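Local coordinates for protein racemase (Pseudovibrio sp. JE062, PDB 3MKC) that belongs to the mandelate racemase/muconate lactonizing enzyme family of the enolase superfamily and pairs an N-terminal capping domain with a barrel-type C-terminal domain, at residues A[45-50]-A[318-323]. Sequence-based numbering, arbitrary orientation.
Sequences LGEADG and TGITSA
Gly46 and Ile320 have the nearest CA atoms across the two segments, 6.1 Å apart, where strand 45-48 crosses the first turn of helix 319-323 at 109° with the axes 7.7 Å apart. This is a domain interface of the enolase-superfamily fold: the strand is an outer one of the three-stranded antiparallel sheet in the N-terminal domain, the helix part of the barrel-type C-terminal domain. Glu47 carries the contact. Its chain is extended beyond CG and delivers the carboxylate to the helix N-terminus. OE2 takes three bonds: a very short one of 2.5 Å from Thr321 OG1, one of 3.2 Å from Thr318 N on the syn side and 18° off the carboxylate plane, and a weak one from Thr321 N. OE1 accepts from Thr318 OG1, also syn but 34° out of plane, and has a second partner in Thr31 OG1 of strand 29-38. With both oxygens gripped, the group's rotation is fixed, and the helix end would be expected to stabilise its negative charge in this buried setting. Thr321 OG1 is itself steadied by Asn289 ND2. Beside this polar cluster, Ile320 packs against the strand: CG2 lies over Gly46 CA at 3.6 Å, and CD1 reaches Gly46 O at 3.8 Å, with Val33 and Met112 also touching the side chain. Thr318 is the N-cap; its OG1 sits between the backbone N and the carbonyl carbon, donating to Glu47 while accepting from Ile320 N at 3.2 Å.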
ATOM      1  N   LEU A  45       5.647   0.225 -15.463  1.00 16.49           N
ATOM      2  CA  LEU A  45       6.185  -0.519 -14.339  1.00 16.45           C
ATOM      3  C   LEU A  45       5.226  -0.599 -13.162  1.00 16.39           C
ATOM      4  O   LEU A  45       4.604   0.391 -12.786  1.00 17.15           O
ATOM      5  CB  LEU A  45       7.486   0.133 -13.867  1.00 18.56           C
ATOM      6  CG  LEU A  45       8.607   0.192 -14.905  1.00 18.34           C
ATOM      7  CD1 LEU A  45       9.704   1.123 -14.433  1.00 18.83           C
ATOM      8  CD2 LEU A  45       9.144  -1.211 -15.139  1.00 17.07           C
ATOM      9  N   GLY A  46       5.124  -1.793 -12.593  1.00 16.27           N
ATOM     10  CA  GLY A  46       4.277  -2.014 -11.436  1.00 15.31           C
ATOM     11  C   GLY A  46       5.008  -3.041 -10.603  1.00 15.21           C
ATOM     12  O   GLY A  46       6.104  -3.452 -10.966  1.00 15.30           O
ATOM     13  N   GLU A  47       4.447  -3.447  -9.473  1.00 16.70           N
ATOM     14  CA  GLU A  47       5.107  -4.472  -8.688  1.00 16.93           C
ATOM     15  C   GLU A  47       4.077  -5.258  -7.892  1.00 17.49           C
ATOM     16  O   GLU A  47       3.023  -4.727  -7.525  1.00 15.88           O
ATOM     17  CB  GLU A  47       6.191  -3.870  -7.779  1.00 18.55           C
ATOM     18  CG  GLU A  47       5.708  -3.115  -6.569  1.00 18.46           C
ATOM     19  CD  GLU A  47       6.857  -2.501  -5.784  1.00 19.91           C
ATOM     20  OE1 GLU A  47       7.992  -3.015  -5.871  1.00 18.94           O
ATOM     21  OE2 GLU A  47       6.623  -1.507  -5.070  1.00 17.05           O
ATOM     22  N   ALA A  48       4.382  -6.531  -7.667  1.00 16.71           N
ATOM     23  CA  ALA A  48       3.496  -7.434  -6.946  1.00 16.06           C
ATOM     24  C   ALA A  48       4.112  -7.931  -5.645  1.00 15.18           C
ATOM     25  O   ALA A  48       5.327  -8.124  -5.553  1.00 13.22           O
ATOM     26  CB  ALA A  48       3.146  -8.620  -7.839  1.00 15.29           C
ATOM     27  N   ASP A  49       3.268  -8.142  -4.638  1.00 14.85           N
ATOM     28  CA  ASP A  49       3.736  -8.636  -3.348  1.00 14.23           C
ATOM     29  C   ASP A  49       3.839 -10.164  -3.436  1.00 14.65           C
ATOM     30  O   ASP A  49       3.452 -10.753  -4.449  1.00 13.89           O
ATOM     31  CB  ASP A  49       2.751  -8.222  -2.253  1.00 14.58           C
ATOM     32  CG  ASP A  49       3.339  -8.332  -0.862  1.00 15.69           C
ATOM     33  OD1 ASP A  49       4.581  -8.334  -0.724  1.00 16.24           O
ATOM     34  OD2 ASP A  49       2.554  -8.403   0.100  1.00 15.28           O
ATOM     35  N   GLY A  50       4.370 -10.785  -2.384  1.00 14.57           N
ATOM     36  CA  GLY A  50       4.511 -12.235  -2.345  1.00 15.97           C
ATOM     37  C   GLY A  50       5.917 -12.743  -2.624  1.00 17.08           C
ATOM     38  O   GLY A  50       6.764 -12.010  -3.141  1.00 17.04           O
ATOM     39  N   THR A 318       8.731  -0.933  -2.785  1.00 17.67           N
ATOM     40  CA  THR A 318       9.785  -0.095  -3.352  1.00 17.22           C
ATOM     41  C   THR A 318       9.262   1.242  -3.846  1.00 18.20           C
ATOM     42  O   THR A 318       8.131   1.627  -3.547  1.00 17.23           O
ATOM     43  CB  THR A 318      10.505  -0.798  -4.519  1.00 16.07           C
ATOM     44  OG1 THR A 318       9.675  -0.783  -5.684  1.00 15.90           O
ATOM     45  CG2 THR A 318      10.831  -2.234  -4.148  1.00 17.52           C
ATOM     46  N   GLY A 319      10.093   1.949  -4.607  1.00 17.60           N
ATOM     47  CA  GLY A 319       9.696   3.241  -5.130  1.00 17.28           C
ATOM     48  C   GLY A 319       8.556   3.146  -6.125  1.00 16.96           C
ATOM     49  O   GLY A 319       7.889   4.138  -6.413  1.00 17.10           O
ATOM     50  N   ILE A 320       8.328   1.950  -6.660  1.00 16.06           N
ATOM     51  CA  ILE A 320       7.254   1.763  -7.627  1.00 16.08           C
ATOM     52  C   ILE A 320       5.891   1.966  -6.963  1.00 17.16           C
ATOM     53  O   ILE A 320       5.026   2.669  -7.488  1.00 15.84           O
ATOM     54  CB  ILE A 320       7.310   0.357  -8.252  1.00 16.94           C
ATOM     55  CG1 ILE A 320       8.653   0.166  -8.972  1.00 16.26           C
ATOM     56  CG2 ILE A 320       6.162   0.178  -9.232  1.00 16.44           C
ATOM     57  CD1 ILE A 320       8.802  -1.184  -9.656  1.00 19.02           C
ATOM     58  N   THR A 321       5.704   1.348  -5.805  1.00 17.16           N
ATOM     59  CA  THR A 321       4.445   1.482  -5.085  1.00 18.29           C
ATOM     60  C   THR A 321       4.326   2.871  -4.451  1.00 19.68           C
ATOM     61  O   THR A 321       3.233   3.437  -4.388  1.00 20.07           O
ATOM     62  CB  THR A 321       4.308   0.383  -4.011  1.00 18.15           C
ATOM     63  OG1 THR A 321       4.255  -0.897  -4.656  1.00 18.19           O
ATOM     64  CG2 THR A 321       3.039   0.580  -3.183  1.00 15.68           C
ATOM     65  N   SER A 322       5.442   3.432  -3.990  1.00 20.45           N
ATOM     66  CA  SER A 322       5.395   4.767  -3.395  1.00 20.27           C
ATOM     67  C   SER A 322       4.888   5.777  -4.423  1.00 19.71           C
ATOM     68  O   SER A 322       4.175   6.720  -4.076  1.00 19.03           O
ATOM     69  CB  SER A 322       6.778   5.193  -2.892  1.00 23.67           C
ATOM     70  OG  SER A 322       7.099   4.551  -1.668  1.00 28.52           O
ATOM     71  N   ALA A 323       5.250   5.581  -5.689  1.00 17.27           N
ATOM     72  CA  ALA A 323       4.807   6.480  -6.742  1.00 17.92           C
ATOM     73  C   ALA A 323       3.300   6.331  -6.944  1.00 17.36           C
ATOM     74  O   ALA A 323       2.570   7.324  -7.050  1.00 18.28           O
ATOM     75  CB  ALA A 323       5.540   6.171  -8.044  1.00 18.00           C
TER